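Local coordinates for serine-rich secreted cell wall anchored (LPXTG-motif ) protein (Lactobacillus reuteri ATCC 53608, PDB 5NXK) that probably acts as a cell-wall-attached adhesin, using a beta-solenoid domain to help the gut bacterium adhere to its host, at residues R15-T20 and G39-T44; S69-L74 and V97-Y102; L211-I216 and V241-K246; V273-I278 and A299-Q304. All coordinates share one frame; numbering follows the deposited sequence.

Contact 1 of 4, residues R15-T20 and G39-T44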
# COMPACT_ATOMS: atom_id res chain seq x y z
N ARG A 15 -0.71 13.57 -18.67
CA ARG A 15 -0.91 14.98 -18.36
C ARG A 15 -2.04 15.57 -19.20
O ARG A 15 -2.35 16.75 -19.08
CB ARG A 15 0.38 15.77 -18.57
CG ARG A 15 1.44 15.46 -17.51
CD ARG A 15 2.71 16.25 -17.73
NE ARG A 15 2.45 17.68 -17.76
CZ ARG A 15 2.33 18.45 -16.68
NH1 ARG A 15 2.43 17.92 -15.47
NH2 ARG A 15 2.09 19.75 -16.81
N ASP A 16 -2.68 14.72 -20.00
CA ASP A 16 -3.78 15.16 -20.85
C ASP A 16 -5.09 14.85 -20.13
O ASP A 16 -5.46 13.69 -19.99
CB ASP A 16 -3.72 14.47 -22.21
CG ASP A 16 -4.85 14.88 -23.16
OD1 ASP A 16 -5.92 15.35 -22.72
OD2 ASP A 16 -4.65 14.72 -24.38
N ALA A 17 -5.79 15.90 -19.73
CA ALA A 17 -6.94 15.81 -18.83
C ALA A 17 -8.13 15.08 -19.43
O ALA A 17 -9.07 14.73 -18.72
CB ALA A 17 -7.35 17.20 -18.38
N SER A 18 -8.12 14.87 -20.74
CA SER A 18 -9.21 14.18 -21.43
C SER A 18 -8.93 12.68 -21.60
O SER A 18 -9.80 11.91 -22.00
CB SER A 18 -9.47 14.84 -22.79
OG SER A 18 -10.14 13.98 -23.68
N ILE A 19 -7.70 12.27 -21.28
CA ILE A 19 -7.29 10.88 -21.47
C ILE A 19 -7.73 10.01 -20.30
O ILE A 19 -7.49 10.35 -19.14
CB ILE A 19 -5.76 10.76 -21.66
CG1 ILE A 19 -5.34 11.40 -22.99
CG2 ILE A 19 -5.33 9.31 -21.69
CD1 ILE A 19 -6.00 10.77 -24.20
N THR A 20 -8.44 8.92 -20.61
CA THR A 20 -8.92 7.99 -19.60
C THR A 20 -8.29 6.59 -19.70
O THR A 20 -8.20 5.87 -18.70
CB THR A 20 -10.47 7.81 -19.67
OG1 THR A 20 -10.85 7.23 -20.92
CG2 THR A 20 -11.16 9.15 -19.48
N GLY A 39 -6.95 18.12 -12.11
CA GLY A 39 -8.34 18.03 -11.69
C GLY A 39 -8.86 16.62 -11.55
O GLY A 39 -8.11 15.69 -11.23
N ASN A 40 -10.17 16.46 -11.76
CA ASN A 40 -10.80 15.14 -11.74
C ASN A 40 -10.25 14.29 -12.87
O ASN A 40 -10.22 14.71 -14.02
CB ASN A 40 -12.33 15.25 -11.88
CG ASN A 40 -13.00 15.86 -10.65
OD1 ASN A 40 -12.58 15.63 -9.52
ND2 ASN A 40 -14.05 16.65 -10.89
N ARG A 41 -9.78 13.09 -12.53
CA ARG A 41 -9.22 12.18 -13.52
C ARG A 41 -9.65 10.76 -13.23
O ARG A 41 -9.72 10.34 -12.08
CB ARG A 41 -7.69 12.26 -13.55
CG ARG A 41 -7.12 13.59 -14.04
CD ARG A 41 -7.49 13.89 -15.51
NE ARG A 41 -6.98 12.91 -16.47
CZ ARG A 41 -5.72 12.85 -16.88
NH1 ARG A 41 -4.82 13.69 -16.39
NH2 ARG A 41 -5.34 11.93 -17.76
N ASN A 42 -9.98 10.05 -14.30
CA ASN A 42 -10.25 8.63 -14.25
C ASN A 42 -9.32 7.95 -15.25
O ASN A 42 -9.56 7.99 -16.46
CB ASN A 42 -11.72 8.36 -14.56
CG ASN A 42 -12.04 6.89 -14.66
OD1 ASN A 42 -11.46 6.06 -13.96
ND2 ASN A 42 -12.98 6.55 -15.55
N ILE A 43 -8.26 7.31 -14.76
CA ILE A 43 -7.20 6.83 -15.63
C ILE A 43 -6.95 5.34 -15.47
O ILE A 43 -6.80 4.85 -14.35
CB ILE A 43 -5.86 7.56 -15.36
CG1 ILE A 43 -6.02 9.08 -15.56
CG2 ILE A 43 -4.75 7.00 -16.23
CD1 ILE A 43 -4.82 9.89 -15.05
N THR A 44 -6.91 4.63 -16.59
CA THR A 44 -6.57 3.22 -16.59
C THR A 44 -5.37 2.96 -17.48
O THR A 44 -5.39 3.28 -18.68
CB THR A 44 -7.74 2.36 -17.08
OG1 THR A 44 -8.87 2.59 -16.22
CG2 THR A 44 -7.37 0.88 -17.05
O HOH W 1 -9.24 10.95 -17.09
O HOH W 2 -10.00 4.84 -16.68
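Water 1 is held by three bonds: it donates to Ile-19 O (2.8 Å) and its oxygen accepts from the backbone N of Asn-42 and from Arg-41 NE. Ile-19 O is held a second time by Arg-41 NH2 at 3.0 Å, a nearly straight bond (166°) that lies in the guanidinium plane and lands on a carbonyl lone pair. Water and carbonyl thus occupy the same edge of the arginine, which fixes the rotation of its head. To bring it there the side chain folds back on itself, bent at chi2 (-63°) and chi3 (-61°). The flat group is sandwiched: Asp-16 C and Ala-17 CA cover one face, offset toward the rim, and Ile-43 CD1 lies 3.4 Å above the plane on the other. The Asp-16 to Ile-19 type I turn that supplies the first face is stiffened by an Asx turn, Ser-18 N to Asp-16 OD1 (3.0 Å). Farther along, the backbones meet directly where Thr-44 N reaches Thr-20 O at 2.8 Å. Water 2 donates to that same oxygen and also bonds Thr-44 OG1. Arg-41 NH1 hydrogen-bonds Leu-14 O, at the end of helix 7-14, and Asn-38 OD1. The loop between that helix and strand 21-24 is thereby tied to strand 41-46, whose other edge pairs with strand 71-77.

Contact 2 of 4, residues S69-L74 and V97-Y102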
# COMPACT_ATOMS: atom_id res chain seq x y z
N SER A 69 -11.48 19.28 -3.75
CA SER A 69 -12.62 18.51 -4.25
C SER A 69 -12.34 17.72 -5.53
O SER A 69 -13.21 17.00 -6.02
CB SER A 69 -13.80 19.46 -4.48
OG SER A 69 -13.48 20.42 -5.47
N ALA A 70 -11.14 17.85 -6.08
CA ALA A 70 -10.76 17.06 -7.24
C ALA A 70 -10.42 15.64 -6.80
O ALA A 70 -9.78 15.44 -5.76
CB ALA A 70 -9.59 17.70 -7.97
N LYS A 71 -10.83 14.66 -7.60
CA LYS A 71 -10.60 13.25 -7.30
C LYS A 71 -9.83 12.55 -8.42
O LYS A 71 -10.23 12.63 -9.58
CB LYS A 71 -11.95 12.55 -7.07
CG LYS A 71 -11.92 11.03 -7.03
CD LYS A 71 -13.31 10.51 -6.65
CE LYS A 71 -13.45 9.01 -6.88
NZ LYS A 71 -12.39 8.23 -6.21
N ILE A 72 -8.74 11.87 -8.08
CA ILE A 72 -8.04 11.05 -9.08
C ILE A 72 -8.20 9.58 -8.81
O ILE A 72 -7.87 9.10 -7.72
CB ILE A 72 -6.53 11.36 -9.16
CG1 ILE A 72 -6.28 12.74 -9.77
CG2 ILE A 72 -5.81 10.33 -10.03
CD1 ILE A 72 -4.87 13.23 -9.52
N ASP A 73 -8.71 8.86 -9.80
CA ASP A 73 -8.79 7.42 -9.75
C ASP A 73 -7.80 6.87 -10.79
O ASP A 73 -7.97 7.11 -11.98
CB ASP A 73 -10.22 6.95 -10.02
CG ASP A 73 -10.50 5.58 -9.44
OD1 ASP A 73 -10.01 4.58 -9.99
OD2 ASP A 73 -11.23 5.51 -8.42
N LEU A 74 -6.75 6.20 -10.33
CA LEU A 74 -5.71 5.66 -11.21
C LEU A 74 -5.70 4.15 -11.12
O LEU A 74 -5.51 3.60 -10.03
CB LEU A 74 -4.33 6.21 -10.84
CG LEU A 74 -3.12 5.60 -11.57
CD1 LEU A 74 -3.19 5.85 -13.08
CD2 LEU A 74 -1.83 6.16 -11.00
N VAL A 97 -9.06 13.60 -2.79
CA VAL A 97 -9.13 12.15 -2.87
C VAL A 97 -8.26 11.56 -3.99
O VAL A 97 -8.40 11.95 -5.16
CB VAL A 97 -10.60 11.68 -3.07
CG1 VAL A 97 -10.67 10.17 -3.27
CG2 VAL A 97 -11.46 12.12 -1.88
N ASP A 98 -7.39 10.61 -3.62
CA ASP A 98 -6.63 9.79 -4.56
C ASP A 98 -6.97 8.33 -4.29
O ASP A 98 -6.91 7.88 -3.14
CB ASP A 98 -5.12 9.94 -4.41
CG ASP A 98 -4.62 11.31 -4.78
OD1 ASP A 98 -5.11 11.89 -5.76
OD2 ASP A 98 -3.72 11.80 -4.06
N THR A 99 -7.28 7.60 -5.35
CA THR A 99 -7.51 6.17 -5.26
C THR A 99 -6.64 5.48 -6.31
O THR A 99 -6.67 5.88 -7.47
CB THR A 99 -9.00 5.85 -5.49
OG1 THR A 99 -9.77 6.49 -4.46
CG2 THR A 99 -9.24 4.34 -5.44
N VAL A 100 -5.85 4.50 -5.88
CA VAL A 100 -4.97 3.75 -6.77
C VAL A 100 -5.40 2.28 -6.73
O VAL A 100 -5.64 1.69 -5.65
CB VAL A 100 -3.48 3.87 -6.36
CG1 VAL A 100 -2.61 2.95 -7.22
CG2 VAL A 100 -3.00 5.33 -6.45
N THR A 101 -5.52 1.69 -7.91
CA THR A 101 -5.88 0.29 -8.02
C THR A 101 -4.82 -0.45 -8.81
O THR A 101 -4.50 -0.07 -9.93
CB THR A 101 -7.25 0.13 -8.69
OG1 THR A 101 -8.24 0.75 -7.87
CG2 THR A 101 -7.61 -1.35 -8.87
N TYR A 102 -4.25 -1.49 -8.20
CA TYR A 102 -3.34 -2.39 -8.89
C TYR A 102 -4.07 -3.68 -9.18
O TYR A 102 -4.52 -4.36 -8.26
CB TYR A 102 -2.10 -2.70 -8.05
CG TYR A 102 -1.02 -1.64 -7.98
CD1 TYR A 102 -1.12 -0.45 -8.69
CD2 TYR A 102 0.10 -1.84 -7.19
CE1 TYR A 102 -0.11 0.52 -8.61
CE2 TYR A 102 1.11 -0.90 -7.10
CZ TYR A 102 0.99 0.28 -7.82
OH TYR A 102 2.00 1.21 -7.71
O HOH W 3 -7.08 14.27 -6.44
O HOH W 4 -11.45 15.11 -3.58
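Between strands 71-74 and 97-102, which run parallel within 5° of each other, four backbone bonds satisfy donors and acceptors in strict turn. Ile-72 N takes Val-97 O, and Ile-72 O receives Thr-99 N at 2.9 Å. Thr-99 O then accepts from Leu-74 N in the straightest bond of the set (174°), and Leu-74 O closes the series with Thr-101 N. All four donors arrive nearly along the C=O axis. At the start of the pairing Ala-70 O lies 3.6 Å from Val-97 N, and water 4 bridges the two, donating to Ala-70 O at 2.8 Å and accepting from Val-97 N at 2.9 Å. Water 3 lies within bonding distance of both Ala-70 O and Val-97 O, with more acceptors around it than it has protons.

On the face bearing Ile-72 and Leu-74, the buried Asp-98 lies alongside Ile-72, its OD1 3.7 Å from Ile-72 CB. The polar needs of this acid are met beyond the two strands: Lys-122 NZ forms a salt bridge with OD2, and Ser-94 OG hydrogen-bonds OD1. On the face bearing Lys-71, Asp-73 and Thr-99, the lysine runs extended to CE and bends only at chi4 (54°), which brings NZ into a long salt bridge with Asp-73 OD2 (3.7 Å). That same OD2 rests on Thr-99 CB at 3.7 Å. Such a distribution implies that the backbone carries the cohesion of these beta-solenoid coils, while a buried carboxylate, probably kept ionised by its lysine, adds a link to the following coil.

Contact 3 of 4, residues L211-I216 and V241-K246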
# COMPACT_ATOMS: atom_id res chain seq x y z
N LEU A 211 -4.54 -13.12 1.33
CA LEU A 211 -3.49 -12.16 1.61
C LEU A 211 -2.37 -12.91 2.29
O LEU A 211 -2.57 -13.51 3.34
CB LEU A 211 -3.99 -11.02 2.49
CG LEU A 211 -2.88 -10.09 3.00
CD1 LEU A 211 -2.18 -9.42 1.82
CD2 LEU A 211 -3.43 -9.02 3.94
N THR A 212 -1.19 -12.89 1.68
CA THR A 212 -0.04 -13.57 2.24
C THR A 212 1.12 -12.60 2.42
O THR A 212 1.59 -11.98 1.47
CB THR A 212 0.40 -14.74 1.33
OG1 THR A 212 -0.70 -15.64 1.13
CG2 THR A 212 1.55 -15.49 1.95
N MET A 213 1.56 -12.45 3.67
CA MET A 213 2.70 -11.60 4.02
C MET A 213 3.57 -12.33 5.03
O MET A 213 3.57 -12.04 6.22
CB MET A 213 2.23 -10.23 4.54
CG MET A 213 1.14 -9.59 3.69
SD MET A 213 0.99 -7.78 3.88
CE MET A 213 0.35 -7.73 5.54
N GLU A 214 4.30 -13.31 4.51
CA GLU A 214 5.12 -14.19 5.35
C GLU A 214 6.53 -13.64 5.37
O GLU A 214 7.39 -14.06 4.61
CB GLU A 214 5.08 -15.61 4.80
CG GLU A 214 3.71 -16.26 5.01
CD GLU A 214 3.62 -17.66 4.43
OE1 GLU A 214 3.98 -17.85 3.25
OE2 GLU A 214 3.18 -18.57 5.16
N ASN A 215 6.78 -12.71 6.29
CA ASN A 215 7.99 -11.89 6.25
C ASN A 215 8.73 -11.90 7.57
O ASN A 215 9.42 -10.95 7.93
CB ASN A 215 7.61 -10.47 5.85
CG ASN A 215 7.08 -10.41 4.42
OD1 ASN A 215 7.69 -10.98 3.51
ND2 ASN A 215 5.96 -9.71 4.22
N ILE A 216 8.61 -13.02 8.28
CA ILE A 216 9.18 -13.19 9.60
C ILE A 216 10.72 -13.07 9.58
O ILE A 216 11.34 -12.75 10.59
CB ILE A 216 8.73 -14.55 10.21
CG1 ILE A 216 8.99 -14.59 11.72
CG2 ILE A 216 9.38 -15.72 9.49
CD1 ILE A 216 8.08 -15.56 12.43
N VAL A 241 -5.88 -15.70 5.17
CA VAL A 241 -4.84 -14.76 5.53
C VAL A 241 -3.68 -15.49 6.19
O VAL A 241 -3.88 -16.28 7.12
CB VAL A 241 -5.38 -13.68 6.49
CG1 VAL A 241 -4.23 -12.82 7.06
CG2 VAL A 241 -6.41 -12.80 5.79
N LYS A 242 -2.47 -15.24 5.71
CA LYS A 242 -1.28 -15.83 6.31
C LYS A 242 -0.24 -14.75 6.47
O LYS A 242 0.21 -14.19 5.48
CB LYS A 242 -0.68 -16.95 5.45
CG LYS A 242 -1.51 -18.18 5.19
CD LYS A 242 -0.73 -19.06 4.21
CE LYS A 242 -1.07 -20.53 4.34
NZ LYS A 242 -2.37 -20.86 3.70
N MET A 243 0.12 -14.43 7.71
CA MET A 243 1.13 -13.41 7.93
C MET A 243 2.13 -13.80 9.01
O MET A 243 1.78 -14.46 10.00
CB MET A 243 0.48 -12.06 8.30
CG MET A 243 -0.63 -11.61 7.35
SD MET A 243 -1.20 -9.92 7.64
CE MET A 243 -1.80 -9.99 9.30
N SER A 244 3.37 -13.35 8.84
CA SER A 244 4.37 -13.52 9.88
C SER A 244 5.31 -12.32 9.90
O SER A 244 5.59 -11.74 8.86
CB SER A 244 5.16 -14.82 9.68
OG SER A 244 5.89 -14.78 8.47
N ALA A 245 5.79 -11.96 11.08
CA ALA A 245 6.67 -10.81 11.28
C ALA A 245 7.47 -11.05 12.54
O ALA A 245 7.12 -11.93 13.32
CB ALA A 245 5.87 -9.52 11.37
N LYS A 246 8.54 -10.29 12.76
CA LYS A 246 9.36 -10.50 13.96
C LYS A 246 8.61 -10.09 15.22
O LYS A 246 8.65 -10.80 16.22
CB LYS A 246 10.69 -9.74 13.87
CG LYS A 246 11.58 -10.15 12.71
CD LYS A 246 12.83 -9.26 12.66
CE LYS A 246 13.74 -9.62 11.51
NZ LYS A 246 14.85 -8.64 11.36
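Ile-216 supplies the main bump of this contact, and the small side chain of Ser-244 the hollow that receives it. Beyond Glu-214 the chain bends over its neighbour, so that Ile-216 CB sits 3.3 Å from Ser-244 OG while Ile-216 CG1 leans on Ala-245 O at 3.6 Å. Lys-246 CG lies against Ile-216 O at 3.4 Å. Ser-244 OG occupies the crowded position between backbone N and carbonyl carbon (chi1 64°), under the turning chain, where Ile-216 N makes a weak bond to it. Asn-215 N binds Ser-244 O at 3.0 Å from above the carbonyl plane. The Asn-215 side-chain amide is held outside the two segments, ND2 by Asp-187 OD2 and Leu-179 O and OD1 by Asn-181 N.

On the opposite face two methionines stack in register, side by side and pointing the same way with nearly equal torsions. The Met-213 methyl, CE, settles on Met-243 SD at 3.4 Å, and Leu-211 CD2 flanks the same sulphur at 4.4 Å. Parallel backbone bonds, such as Met-213 N to Lys-242 O, hold the two coils in step. The chemistry separates the two faces: the methionine side packs by apolar and sulphur contact, with Asp-187 and Asn-222 nearby, while Ser-244 puts a buried hydroxyl under Ile-216.

Contact 4 of 4, residues V273-I278 and A299-Q304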
# COMPACT_ATOMS: atom_id res chain seq x y z
N VAL A 273 -7.33 -17.63 9.25
CA VAL A 273 -6.28 -16.66 9.52
C VAL A 273 -5.16 -17.35 10.30
O VAL A 273 -5.40 -17.98 11.32
CB VAL A 273 -6.84 -15.45 10.32
CG1 VAL A 273 -5.73 -14.49 10.72
CG2 VAL A 273 -7.91 -14.71 9.51
N HIS A 274 -3.94 -17.26 9.78
CA HIS A 274 -2.79 -17.86 10.42
C HIS A 274 -1.72 -16.80 10.61
O HIS A 274 -1.25 -16.19 9.65
CB HIS A 274 -2.25 -19.03 9.60
CG HIS A 274 -1.13 -19.76 10.26
ND1 HIS A 274 0.14 -19.24 10.37
CD2 HIS A 274 -1.10 -20.97 10.88
CE1 HIS A 274 0.91 -20.10 11.02
NE2 HIS A 274 0.18 -21.15 11.34
N LEU A 275 -1.36 -16.57 11.87
CA LEU A 275 -0.49 -15.45 12.21
C LEU A 275 0.65 -15.94 13.08
O LEU A 275 0.44 -16.74 13.98
CB LEU A 275 -1.27 -14.37 12.96
CG LEU A 275 -2.53 -13.83 12.29
CD1 LEU A 275 -3.19 -12.82 13.23
CD2 LEU A 275 -2.24 -13.20 10.94
N GLU A 276 1.85 -15.43 12.82
CA GLU A 276 3.01 -15.86 13.59
C GLU A 276 3.94 -14.68 13.87
O GLU A 276 4.20 -13.89 12.99
CB GLU A 276 3.77 -16.96 12.84
CG GLU A 276 4.96 -17.50 13.62
CD GLU A 276 5.49 -18.81 13.07
OE1 GLU A 276 4.77 -19.46 12.26
OE2 GLU A 276 6.61 -19.20 13.45
N VAL A 277 4.42 -14.57 15.11
CA VAL A 277 5.44 -13.57 15.45
C VAL A 277 6.54 -14.20 16.30
O VAL A 277 6.43 -15.35 16.71
CB VAL A 277 4.85 -12.36 16.23
CG1 VAL A 277 3.80 -11.60 15.39
CG2 VAL A 277 4.26 -12.81 17.57
N ILE A 278 7.59 -13.44 16.61
CA ILE A 278 8.66 -13.95 17.44
C ILE A 278 8.65 -13.31 18.83
O ILE A 278 8.55 -14.01 19.83
CB ILE A 278 10.05 -13.73 16.79
CG1 ILE A 278 10.09 -14.34 15.39
CG2 ILE A 278 11.15 -14.35 17.65
CD1 ILE A 278 11.43 -14.20 14.70
N ALA A 299 -8.91 -19.23 13.46
CA ALA A 299 -7.66 -18.48 13.54
C ALA A 299 -6.65 -19.23 14.39
O ALA A 299 -7.00 -19.85 15.39
CB ALA A 299 -7.90 -17.08 14.11
N THR A 300 -5.40 -19.14 13.96
CA THR A 300 -4.28 -19.67 14.71
C THR A 300 -3.27 -18.56 14.90
O THR A 300 -2.81 -17.96 13.93
CB THR A 300 -3.64 -20.85 13.98
OG1 THR A 300 -4.62 -21.88 13.84
CG2 THR A 300 -2.44 -21.39 14.75
N LEU A 301 -2.96 -18.24 16.16
CA LEU A 301 -2.01 -17.18 16.49
C LEU A 301 -0.81 -17.76 17.22
O LEU A 301 -0.95 -18.34 18.29
CB LEU A 301 -2.67 -16.09 17.34
CG LEU A 301 -3.43 -14.95 16.65
CD1 LEU A 301 -4.55 -15.50 15.79
CD2 LEU A 301 -3.99 -13.95 17.68
N ILE A 302 0.37 -17.60 16.64
CA ILE A 302 1.57 -18.24 17.15
C ILE A 302 2.63 -17.21 17.54
O ILE A 302 2.83 -16.21 16.87
CB ILE A 302 2.15 -19.22 16.10
CG1 ILE A 302 1.17 -20.38 15.87
CG2 ILE A 302 3.51 -19.78 16.54
CD1 ILE A 302 1.44 -21.15 14.60
N LYS A 303 3.28 -17.47 18.67
CA LYS A 303 4.47 -16.73 19.06
C LYS A 303 5.63 -17.71 19.25
O LYS A 303 5.52 -18.66 20.03
CB LYS A 303 4.22 -15.96 20.36
CG LYS A 303 5.41 -15.11 20.83
CD LYS A 303 5.32 -14.85 22.33
CE LYS A 303 6.59 -14.22 22.87
NZ LYS A 303 7.83 -15.03 22.63
N GLN A 304 6.74 -17.51 18.54
CA GLN A 304 7.89 -18.38 18.73
C GLN A 304 8.50 -18.08 20.08
O GLN A 304 8.31 -16.98 20.61
CB GLN A 304 8.93 -18.18 17.63
CG GLN A 304 8.39 -18.43 16.25
CD GLN A 304 9.48 -18.36 15.19
OE1 GLN A 304 10.66 -18.15 15.50
NE2 GLN A 304 9.08 -18.51 13.93
O HOH W 5 -6.31 -21.01 11.10
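Strands 273-277 and 299-303 run parallel, their axes 4.7 Å apart and inclined by 8°. Five backbone bonds cross between them, beginning with Thr-300 N to Val-273 O and ending with Gln-304 N to Val-277 O (2.8 Å). In the middle, Leu-275 uses both its N, to Thr-300 O, and its O, which accepts from Ile-302 N. The in-register stacking of equivalent positions, leucine on leucine, is the signature of a beta-solenoid, and here it reaches the last coil: strand 298-303 is outermost in its sheet. On the face bearing Val-273, Leu-275 and Val-277, Leu-275 CD1 touches Leu-301 CD1 at 3.9 Å; Leu-275 is buried, whereas Leu-301 remains exposed, with Phe-283, of strand 283-285, touching both leucines. Across the other face Ile-302 spreads between two neighbours, its CD1 obliquely meeting His-274 NE2 at 3.5 Å and its CG2 packing on Glu-276 CG. Glu-276, extended with CG anti to the backbone N, reaches past Ile-302 to Gln-304. There Gln-304 NE2 donates to Glu-276 OE2 in a short, straight bond (2.6 Å, 171°), on the anti lone pair of the carboxylate. Carboxylate and amide planes lie 61° apart. Lys-303 takes the opposite side of the sheet. Its chain stays extended until chi4, where it bends and lets NZ clasp two carbonyls, donating to Ile-278 O at 3.1 Å and to Gln-304 O at 2.8 Å.

The four contacts follow one another in series along the chain of one beta-solenoid. Contacts 1 and 2, centres 10 Å apart, both reach the sheet in which strands 41-46 and 71-77 are neighbours, contact 1 joining the loop after helix 7-14 to it; Asn-40 OD1 probably bonds Lys-71 N between them. Contacts 3 and 4, centres 9 Å apart, lie in a second sheet, where strands 240-244 and 272-277 adjoin and Val-241 O probably accepts from His-274 N. The pairs occupy opposite sides of the chain's centre, contacts 1 and 4 being 44 Å apart between centres. Strand-on-strand pairing, seen in contacts 2 to 4, continues to the outermost strand 298-303, giving an elongated body consistent with an adhesin.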